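Local coordinates for immune protein (Enterobacter cloacae, PDB 6D7Y) that probably protects the cell that makes it by binding and neutralising the toxic C-terminal tip of a CdiA contact-dependent growth inhibition protein, at residues 3-13 / 127-138; 79-87 / 96-104. One frame throughout, in Å; residues are numbered along the deposited sequence.

Both interactions are antiparallel strand pairings in one sheet, and strands 3-10 and 93-102 are neighbours in it, so interaction 2 continues across the sheet from interaction 1. Their centres lie about 11 Å apart, about 7 and 8 Å from the centre of the chain. The two are stitched directly: F9 N lies 2.8 Å from V96 O and F5 N 2.8 Å from F100 O, both probable hydrogen bonds. E6 OE1 also packs 3.3 Å from C99 SG. Interaction 2 is a local hairpin, whereas interaction 1 joins residues near the N-terminus to a strand that follows helix 105-126; that helix packs against side chains of both.

Interaction 1: residues 3-13 / 127-138; sequences ELFEVIFEGVN and GFENFYGGLEPA
A classic beta bulge opens the antiparallel pairing of strands 3-10 and 130-135: E129 and N130 both face E10. E6/G134, I8/Y132 and E10/N130 are the hydrogen-bonded pairs, each with two backbone bonds, while E129 N reaches G11 O (3.1 Å) from above the carbonyl plane. The E10 chain, extended with CG anti to the backbone N (chi1 -173°), runs alongside N130, whose ND2 gives an in-plane hydrogen to OE1 (3.1 Å); N130 OD1 is taken by N148 ND2. On the same face I8 CB sits over the Y132 ring, 4.2 Å from its centroid, and R144 adds a cation-pi contact. E6 turns its carboxylate to the chain beyond the strand, where A138 N meets the anti lone pair of OE2 at 2.7 Å and A138 CB presses on E6 CG (3.3 Å). On the other face the edge of F9, through CD2, meets the face of F128 in a T-shaped stack, centroids 4.8 Å apart and planes at 71°. The pairing thus has two polar grips on one face, E10-N130 and E6-A138, the I8-Y132 contact between them, and the F9-F128 pair on the other face; A138 N satisfies OE2 of the buried E6.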
loop_
_atom_site.group_PDB
_atom_site.type_symbol
_atom_site.label_atom_id
_atom_site.label_comp_id
_atom_site.label_asym_id
_atom_site.label_seq_id
_atom_site.Cartn_x
_atom_site.Cartn_y
_atom_site.Cartn_z
ATOM N N GLU B 3 10.225 -3.461 -14.057
ATOM C CA GLU B 3 9.194 -2.416 -14.006
ATOM C C GLU B 3 8.714 -2.220 -12.595
ATOM O O GLU B 3 8.751 -3.151 -11.792
ATOM C CB GLU B 3 7.993 -2.879 -14.824
ATOM C CG GLU B 3 8.239 -3.112 -16.296
ATOM C CD GLU B 3 8.235 -1.853 -17.144
ATOM O OE1 GLU B 3 8.163 -0.716 -16.599
ATOM O OE2 GLU B 3 8.301 -2.005 -18.397
ATOM N N LEU B 4 8.234 -1.009 -12.309
ATOM C CA LEU B 4 7.698 -0.696 -11.016
ATOM C C LEU B 4 6.184 -0.980 -11.055
ATOM O O LEU B 4 5.470 -0.451 -11.941
ATOM C CB LEU B 4 7.931 0.766 -10.663
ATOM C CG LEU B 4 7.496 1.166 -9.248
ATOM C CD1 LEU B 4 8.131 0.308 -8.165
ATOM C CD2 LEU B 4 7.863 2.626 -9.016
ATOM N N PHE B 5 5.727 -1.807 -10.115
ATOM C CA PHE B 5 4.310 -2.149 -9.996
ATOM C C PHE B 5 3.760 -1.616 -8.692
ATOM O O PHE B 5 4.511 -1.268 -7.785
ATOM C CB PHE B 5 4.085 -3.650 -10.096
ATOM C CG PHE B 5 4.451 -4.229 -11.436
ATOM C CD1 PHE B 5 3.541 -4.266 -12.469
ATOM C CD2 PHE B 5 5.731 -4.690 -11.670
ATOM C CE1 PHE B 5 3.879 -4.749 -13.728
ATOM C CE2 PHE B 5 6.069 -5.199 -12.920
ATOM C CZ PHE B 5 5.154 -5.235 -13.946
ATOM N N GLU B 6 2.438 -1.507 -8.593
ATOM C CA GLU B 6 1.893 -1.059 -7.348
ATOM C C GLU B 6 0.463 -1.541 -7.128
ATOM O O GLU B 6 -0.241 -1.872 -8.070
ATOM C CB GLU B 6 1.975 0.476 -7.175
ATOM C CG GLU B 6 0.951 1.273 -7.908
ATOM C CD GLU B 6 1.075 2.800 -7.743
ATOM O OE1 GLU B 6 1.627 3.327 -6.741
ATOM O OE2 GLU B 6 0.580 3.486 -8.653
ATOM N N VAL B 7 0.107 -1.648 -5.858
ATOM C CA VAL B 7 -1.258 -1.975 -5.450
ATOM C C VAL B 7 -1.679 -0.836 -4.537
ATOM O O VAL B 7 -0.869 -0.288 -3.781
ATOM C CB VAL B 7 -1.439 -3.356 -4.787
ATOM C CG1 VAL B 7 -1.056 -4.466 -5.749
ATOM C CG2 VAL B 7 -0.667 -3.464 -3.482
ATOM N N ILE B 8 -2.966 -0.489 -4.600
ATOM C CA ILE B 8 -3.494 0.623 -3.852
ATOM C C ILE B 8 -4.788 0.296 -3.111
ATOM O O ILE B 8 -5.685 -0.350 -3.685
ATOM C CB ILE B 8 -3.912 1.773 -4.827
ATOM C CG1 ILE B 8 -2.762 2.237 -5.741
ATOM C CG2 ILE B 8 -4.471 2.971 -4.065
ATOM C CD1 ILE B 8 -1.653 2.935 -5.065
ATOM N N PHE B 9 -4.852 0.725 -1.844
ATOM C CA PHE B 9 -6.092 0.663 -1.040
ATOM C C PHE B 9 -6.576 2.117 -1.167
ATOM O O PHE B 9 -5.983 3.026 -0.577
ATOM C CB PHE B 9 -5.837 0.354 0.424
ATOM C CG PHE B 9 -5.217 -0.993 0.706
ATOM C CD1 PHE B 9 -3.837 -1.135 0.776
ATOM C CD2 PHE B 9 -6.014 -2.103 0.985
ATOM C CE1 PHE B 9 -3.264 -2.361 1.085
ATOM C CE2 PHE B 9 -5.446 -3.335 1.290
ATOM C CZ PHE B 9 -4.062 -3.459 1.346
ATOM N N GLU B 10 -7.632 2.351 -1.950
ATOM C CA GLU B 10 -8.121 3.708 -2.197
ATOM C C GLU B 10 -9.285 4.071 -1.289
ATOM O O GLU B 10 -10.213 3.289 -1.156
ATOM C CB GLU B 10 -8.592 3.838 -3.627
ATOM C CG GLU B 10 -8.962 5.257 -4.022
ATOM C CD GLU B 10 -9.532 5.336 -5.417
ATOM O OE1 GLU B 10 -10.397 4.518 -5.735
ATOM O OE2 GLU B 10 -9.128 6.233 -6.188
ATOM N N GLY B 11 -9.225 5.266 -0.696
ATOM C CA GLY B 11 -10.288 5.757 0.195
ATOM C C GLY B 11 -10.443 4.906 1.440
ATOM O O GLY B 11 -11.500 4.354 1.703
ATOM N N VAL B 12 -9.376 4.816 2.211
ATOM C CA VAL B 12 -9.369 4.013 3.422
ATOM C C VAL B 12 -10.202 4.710 4.512
ATOM O O VAL B 12 -10.309 5.942 4.540
ATOM C CB VAL B 12 -7.911 3.777 3.901
ATOM C CG1 VAL B 12 -7.859 2.943 5.174
ATOM C CG2 VAL B 12 -7.099 3.113 2.795
ATOM N N ASN B 13 -10.816 3.918 5.381
ATOM C CA ASN B 13 -11.597 4.463 6.504
ATOM C C ASN B 13 -10.585 5.019 7.504
ATOM O O ASN B 13 -9.845 4.257 8.120
ATOM C CB ASN B 13 -12.459 3.370 7.122
ATOM C CG ASN B 13 -13.271 3.861 8.307
ATOM O OD1 ASN B 13 -12.809 4.697 9.093
ATOM N ND2 ASN B 13 -14.477 3.321 8.458
ATOM N N GLY B 127 -12.666 -1.526 5.527
ATOM C CA GLY B 127 -13.515 -0.590 4.808
ATOM C C GLY B 127 -12.876 0.453 3.909
ATOM O O GLY B 127 -13.054 1.654 4.125
ATOM N N PHE B 128 -12.110 -0.006 2.926
ATOM C CA PHE B 128 -11.544 0.897 1.921
ATOM C C PHE B 128 -12.480 0.867 0.709
ATOM O O PHE B 128 -13.072 -0.172 0.417
ATOM C CB PHE B 128 -10.082 0.554 1.596
ATOM C CG PHE B 128 -9.769 -0.916 1.596
ATOM C CD1 PHE B 128 -10.025 -1.714 0.477
ATOM C CD2 PHE B 128 -9.161 -1.501 2.709
ATOM C CE1 PHE B 128 -9.696 -3.067 0.479
ATOM C CE2 PHE B 128 -8.847 -2.850 2.722
ATOM C CZ PHE B 128 -9.102 -3.635 1.603
ATOM N N GLU B 129 -12.641 2.003 0.027
ATOM C CA GLU B 129 -13.584 2.100 -1.119
ATOM C C GLU B 129 -13.257 1.199 -2.320
ATOM O O GLU B 129 -14.142 0.574 -2.887
ATOM C CB GLU B 129 -13.729 3.555 -1.584
ATOM C CG GLU B 129 -14.291 4.482 -0.515
ATOM C CD GLU B 129 -14.541 5.904 -1.015
ATOM O OE1 GLU B 129 -14.966 6.747 -0.193
ATOM O OE2 GLU B 129 -14.316 6.184 -2.220
ATOM N N ASN B 130 -11.990 1.152 -2.722
ATOM C CA ASN B 130 -11.584 0.314 -3.839
ATOM C C ASN B 130 -10.176 -0.167 -3.600
ATOM O O ASN B 130 -9.461 0.411 -2.786
ATOM C CB ASN B 130 -11.540 1.118 -5.143
ATOM C CG ASN B 130 -12.892 1.560 -5.614
ATOM O OD1 ASN B 130 -13.774 0.746 -5.879
ATOM N ND2 ASN B 130 -13.046 2.858 -5.782
ATOM N N PHE B 131 -9.826 -1.245 -4.285
ATOM C CA PHE B 131 -8.454 -1.790 -4.251
ATOM C C PHE B 131 -8.120 -2.182 -5.690
ATOM O O PHE B 131 -8.986 -2.659 -6.428
ATOM C CB PHE B 131 -8.283 -2.906 -3.218
ATOM C CG PHE B 131 -9.206 -4.076 -3.375
ATOM C CD1 PHE B 131 -10.508 -4.028 -2.874
ATOM C CD2 PHE B 131 -8.771 -5.268 -3.935
ATOM C CE1 PHE B 131 -11.355 -5.123 -2.986
ATOM C CE2 PHE B 131 -9.619 -6.360 -4.050
ATOM C CZ PHE B 131 -10.914 -6.287 -3.580
ATOM N N TYR B 132 -6.881 -1.966 -6.120
ATOM C CA TYR B 132 -6.514 -2.270 -7.497
ATOM C C TYR B 132 -5.035 -2.361 -7.582
ATOM O O TYR B 132 -4.351 -1.946 -6.650
ATOM C CB TYR B 132 -7.073 -1.246 -8.513
ATOM C CG TYR B 132 -6.897 0.223 -8.166
ATOM C CD1 TYR B 132 -5.751 0.912 -8.520
ATOM C CD2 TYR B 132 -7.890 0.924 -7.485
ATOM C CE1 TYR B 132 -5.593 2.251 -8.219
ATOM C CE2 TYR B 132 -7.749 2.273 -7.185
ATOM C CZ TYR B 132 -6.583 2.926 -7.539
ATOM O OH TYR B 132 -6.402 4.258 -7.247
ATOM N N GLY B 133 -4.565 -2.947 -8.674
ATOM C CA GLY B 133 -3.136 -3.142 -8.871
ATOM C C GLY B 133 -2.775 -3.102 -10.333
ATOM O O GLY B 133 -3.533 -3.541 -11.193
ATOM N N GLY B 134 -1.572 -2.608 -10.615
ATOM C CA GLY B 134 -1.142 -2.502 -11.981
ATOM C C GLY B 134 0.272 -2.003 -12.137
ATOM O O GLY B 134 0.993 -1.805 -11.138
ATOM N N LEU B 135 0.654 -1.812 -13.394
ATOM C CA LEU B 135 1.942 -1.201 -13.721
ATOM C C LEU B 135 1.830 0.204 -13.154
ATOM O O LEU B 135 0.750 0.816 -13.192
ATOM C CB LEU B 135 2.097 -1.117 -15.230
ATOM C CG LEU B 135 3.347 -0.434 -15.752
ATOM C CD1 LEU B 135 4.590 -1.260 -15.453
ATOM C CD2 LEU B 135 3.166 -0.264 -17.243
ATOM N N GLU B 136 2.905 0.727 -12.588
ATOM C CA GLU B 136 2.848 2.082 -12.019
ATOM C C GLU B 136 2.587 3.121 -13.145
ATOM O O GLU B 136 3.136 2.963 -14.233
ATOM C CB GLU B 136 4.112 2.324 -11.148
ATOM C CG GLU B 136 4.275 3.707 -10.529
ATOM C CD GLU B 136 5.284 4.616 -11.227
ATOM O OE1 GLU B 136 6.243 4.143 -11.910
ATOM O OE2 GLU B 136 5.194 5.835 -10.987
ATOM N N PRO B 137 1.640 4.069 -12.985
ATOM C CA PRO B 137 0.779 4.203 -11.816
ATOM C C PRO B 137 -0.460 3.292 -11.926
ATOM O O PRO B 137 -1.085 3.221 -12.981
ATOM C CB PRO B 137 0.367 5.663 -11.872
ATOM C CG PRO B 137 0.242 5.942 -13.320
ATOM C CD PRO B 137 1.277 5.062 -14.011
ATOM N N ALA B 138 -0.802 2.627 -10.824
ATOM C CA ALA B 138 -1.925 1.697 -10.784
ATOM C C ALA B 138 -3.246 2.364 -11.096
ATOM O O ALA B 138 -4.174 1.695 -11.530
ATOM C CB ALA B 138 -1.983 0.984 -9.450
#

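Interaction 2: residues 79-87 / 96-104; sequences KLPVVLLRV and VGLCFYMND
Strands 82-87 and 96-102 run antiparallel, their axes 4.6 Å apart at closest approach and 155° between directions, with L84 facing C99 and R86 facing G97 as hydrogen-bonded pairs. L84 N gives a nearly straight bond to C99 O (2.8 Å) and C99 N one back to L84 O; R86 N to G97 O (2.7 Å) is matched by G97 N to R86 O. L85/L98 between them and V87/V96 beyond R86 are non-hydrogen-bonded pairs, whose side chains share the face that helix 17-25 packs on. L85 lies alongside L98, the two pointing the same way; its CD1 touches L98 CD1 at 3.7 Å and also meets V96 CG1. V83 CG1, anti to its backbone N, bears on L98 CB, while CG2 of the same valine leans toward F100 CB. These are the two arms of the beta hairpin 78-90/93-102, in the middle of the sheet: strand 63-75 bonds to the outer edge of the first arm and strand 3-10 to that of the second. Helix 17-25 covers V87 and V96, and helix 105-126 reaches L80, F100 and M102. The chain turns a corner at P81, and L80, just before it, points toward the second arm. Its CD1 lies above the centre of the F100 ring, 3.9 Å from the centroid and 13° off the normal, a CH-pi contact. With CG between the backbone N and the carbonyl carbon (chi1 55°), F100 stands its ring on the L80 side, one face to that methyl. The other methyl of L80, CD2, approaches the selenium of M102, a selenomethionine, at 4.2 Å, the two side chains crossing at about a right angle. On the opposite face, that of L84, R86 and C99, R86 CD passes 3.8 Å from C99 SG before the arginine bends away at chi3.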
loop_
_atom_site.group_PDB
_atom_site.type_symbol
_atom_site.label_atom_id
_atom_site.label_comp_id
_atom_site.label_asym_id
_atom_site.label_seq_id
_atom_site.Cartn_x
_atom_site.Cartn_y
_atom_site.Cartn_z
ATOM N N LYS B 79 7.190 -13.795 -1.173
ATOM C CA LYS B 79 7.676 -12.650 -0.416
ATOM C C LYS B 79 8.482 -11.687 -1.302
ATOM O O LYS B 79 9.361 -12.107 -2.055
ATOM C CB LYS B 79 8.548 -13.209 0.715
ATOM C CG LYS B 79 8.766 -12.326 1.932
ATOM C CD LYS B 79 9.492 -13.129 3.007
ATOM C CE LYS B 79 9.508 -12.440 4.362
ATOM N NZ LYS B 79 10.139 -13.283 5.421
ATOM N N LEU B 80 8.172 -10.398 -1.203
ATOM C CA LEU B 80 8.851 -9.365 -1.992
ATOM C C LEU B 80 10.038 -8.840 -1.174
ATOM O O LEU B 80 9.859 -8.496 0.002
ATOM C CB LEU B 80 7.880 -8.224 -2.277
ATOM C CG LEU B 80 6.532 -8.668 -2.855
ATOM C CD1 LEU B 80 5.604 -7.475 -3.042
ATOM C CD2 LEU B 80 6.716 -9.421 -4.166
ATOM N N PRO B 81 11.244 -8.769 -1.778
ATOM C CA PRO B 81 12.418 -8.254 -1.030
ATOM C C PRO B 81 12.273 -6.827 -0.465
ATOM O O PRO B 81 12.584 -6.631 0.722
ATOM C CB PRO B 81 13.550 -8.299 -2.063
ATOM C CG PRO B 81 13.133 -9.338 -3.047
ATOM C CD PRO B 81 11.627 -9.288 -3.106
ATOM N N VAL B 82 11.816 -5.850 -1.281
ATOM C CA VAL B 82 11.659 -4.465 -0.785
ATOM C C VAL B 82 10.408 -3.773 -1.354
ATOM O O VAL B 82 10.225 -3.735 -2.565
ATOM C CB VAL B 82 12.874 -3.572 -1.125
ATOM C CG1 VAL B 82 12.717 -2.210 -0.445
ATOM C CG2 VAL B 82 14.189 -4.224 -0.691
ATOM N N VAL B 83 9.614 -3.167 -0.477
ATOM C CA VAL B 83 8.397 -2.458 -0.878
ATOM C C VAL B 83 8.393 -1.051 -0.291
ATOM O O VAL B 83 8.872 -0.834 0.858
ATOM C CB VAL B 83 7.165 -3.215 -0.351
ATOM C CG1 VAL B 83 5.866 -2.453 -0.627
ATOM C CG2 VAL B 83 7.128 -4.616 -0.933
ATOM N N LEU B 84 7.918 -0.093 -1.085
ATOM C CA LEU B 84 7.754 1.287 -0.633
ATOM C C LEU B 84 6.270 1.438 -0.260
ATOM O O LEU B 84 5.441 1.279 -1.115
ATOM C CB LEU B 84 8.073 2.278 -1.749
ATOM C CG LEU B 84 7.825 3.773 -1.469
ATOM C CD1 LEU B 84 8.646 4.288 -0.297
ATOM C CD2 LEU B 84 8.096 4.607 -2.717
ATOM N N LEU B 85 5.982 1.723 1.007
ATOM C CA LEU B 85 4.620 1.914 1.492
ATOM C C LEU B 85 4.374 3.396 1.479
ATOM O O LEU B 85 5.178 4.163 2.057
ATOM C CB LEU B 85 4.502 1.407 2.908
ATOM C CG LEU B 85 3.158 1.560 3.618
ATOM C CD1 LEU B 85 2.133 0.691 2.945
ATOM C CD2 LEU B 85 3.318 1.190 5.080
ATOM N N ARG B 86 3.264 3.817 0.860
ATOM C CA ARG B 86 2.929 5.226 0.751
ATOM C C ARG B 86 1.574 5.466 1.413
ATOM O O ARG B 86 0.642 4.708 1.176
ATOM C CB ARG B 86 2.825 5.627 -0.718
ATOM C CG ARG B 86 4.077 5.365 -1.508
ATOM C CD ARG B 86 3.996 5.783 -2.968
ATOM N NE ARG B 86 4.115 7.231 -3.198
ATOM C CZ ARG B 86 3.178 8.055 -3.686
ATOM N NH1 ARG B 86 1.974 7.639 -4.078
ATOM N NH2 ARG B 86 3.479 9.342 -3.826
ATOM N N VAL B 87 1.497 6.498 2.247
ATOM C CA VAL B 87 0.254 6.853 2.918
ATOM C C VAL B 87 0.047 8.310 2.589
ATOM O O VAL B 87 0.909 9.136 2.867
ATOM C CB VAL B 87 0.347 6.635 4.426
ATOM C CG1 VAL B 87 -1.021 6.873 5.068
ATOM C CG2 VAL B 87 0.862 5.234 4.736
ATOM N N VAL B 96 -3.533 4.139 0.776
ATOM C CA VAL B 96 -2.374 3.403 1.255
ATOM C C VAL B 96 -1.891 2.638 0.029
ATOM O O VAL B 96 -2.651 1.902 -0.578
ATOM C CB VAL B 96 -2.728 2.457 2.409
ATOM C CG1 VAL B 96 -1.538 1.602 2.791
ATOM C CG2 VAL B 96 -3.249 3.258 3.610
ATOM N N GLY B 97 -0.631 2.826 -0.377
ATOM C CA GLY B 97 -0.146 2.149 -1.539
ATOM C C GLY B 97 1.150 1.447 -1.278
ATOM O O GLY B 97 1.886 1.854 -0.395
ATOM N N LEU B 98 1.369 0.367 -2.020
ATOM C CA LEU B 98 2.601 -0.438 -1.953
ATOM C C LEU B 98 3.221 -0.497 -3.335
ATOM O O LEU B 98 2.590 -1.011 -4.267
ATOM C CB LEU B 98 2.320 -1.862 -1.469
ATOM C CG LEU B 98 1.980 -2.071 0.014
ATOM C CD1 LEU B 98 0.624 -1.486 0.381
ATOM C CD2 LEU B 98 1.980 -3.562 0.329
ATOM N N CYS B 99 4.481 -0.042 -3.473
ATOM C CA CYS B 99 5.159 -0.027 -4.778
ATOM C C CYS B 99 6.361 -0.951 -4.669
ATOM O O CYS B 99 7.052 -0.912 -3.648
ATOM C CB CYS B 99 5.666 1.380 -5.112
ATOM S SG CYS B 99 4.376 2.642 -5.116
ATOM N N PHE B 100 6.586 -1.753 -5.705
ATOM C CA PHE B 100 7.681 -2.740 -5.763
ATOM C C PHE B 100 8.064 -3.084 -7.200
ATOM O O PHE B 100 7.222 -3.077 -8.097
ATOM C CB PHE B 100 7.261 -4.021 -5.038
ATOM C CG PHE B 100 5.973 -4.613 -5.555
ATOM C CD1 PHE B 100 4.759 -4.188 -5.059
ATOM C CD2 PHE B 100 5.988 -5.598 -6.537
ATOM C CE1 PHE B 100 3.568 -4.725 -5.537
ATOM C CE2 PHE B 100 4.820 -6.145 -7.015
ATOM C CZ PHE B 100 3.601 -5.706 -6.533
ATOM N N TYR B 101 9.349 -3.353 -7.444
ATOM C CA TYR B 101 9.757 -3.734 -8.786
ATOM C C TYR B 101 9.586 -5.234 -8.998
ATOM O O TYR B 101 9.616 -6.014 -8.034
ATOM C CB TYR B 101 11.245 -3.359 -9.058
ATOM C CG TYR B 101 11.483 -1.883 -9.206
ATOM C CD1 TYR B 101 11.743 -1.081 -8.101
ATOM C CD2 TYR B 101 11.451 -1.274 -10.456
ATOM C CE1 TYR B 101 11.963 0.292 -8.241
ATOM C CE2 TYR B 101 11.664 0.083 -10.607
ATOM C CZ TYR B 101 11.907 0.867 -9.501
ATOM O OH TYR B 101 12.130 2.220 -9.652
HETATM N N MSE B 102 9.412 -5.635 -10.260
HETATM C CA MSE B 102 9.373 -7.055 -10.645
HETATM C C MSE B 102 10.183 -7.118 -11.914
HETATM O O MSE B 102 10.183 -6.170 -12.697
HETATM C CB MSE B 102 7.989 -7.649 -10.865
HETATM C CG MSE B 102 7.110 -7.600 -9.621
HETATM SE SE MSE B 102 7.721 -8.813 -8.178
HETATM C CE MSE B 102 7.631 -10.532 -9.145
ATOM N N ASN B 103 10.884 -8.228 -12.132
ATOM C CA ASN B 103 11.743 -8.385 -13.334
ATOM C C ASN B 103 10.991 -8.615 -14.640
ATOM O O ASN B 103 11.555 -8.378 -15.714
ATOM C CB ASN B 103 12.785 -9.499 -13.129
ATOM C CG ASN B 103 13.885 -9.113 -12.154
ATOM O OD1 ASN B 103 14.132 -7.932 -11.910
ATOM N ND2 ASN B 103 14.581 -10.113 -11.621
ATOM N N ASP B 104 9.729 -9.058 -14.568
ATOM C CA ASP B 104 8.953 -9.292 -15.784
ATOM C C ASP B 104 7.467 -9.271 -15.480
ATOM O O ASP B 104 7.078 -9.358 -14.312
ATOM C CB ASP B 104 9.370 -10.605 -16.444
ATOM C CG ASP B 104 9.143 -11.802 -15.556
ATOM O OD1 ASP B 104 7.978 -12.089 -15.234
ATOM O OD2 ASP B 104 10.126 -12.492 -15.216
#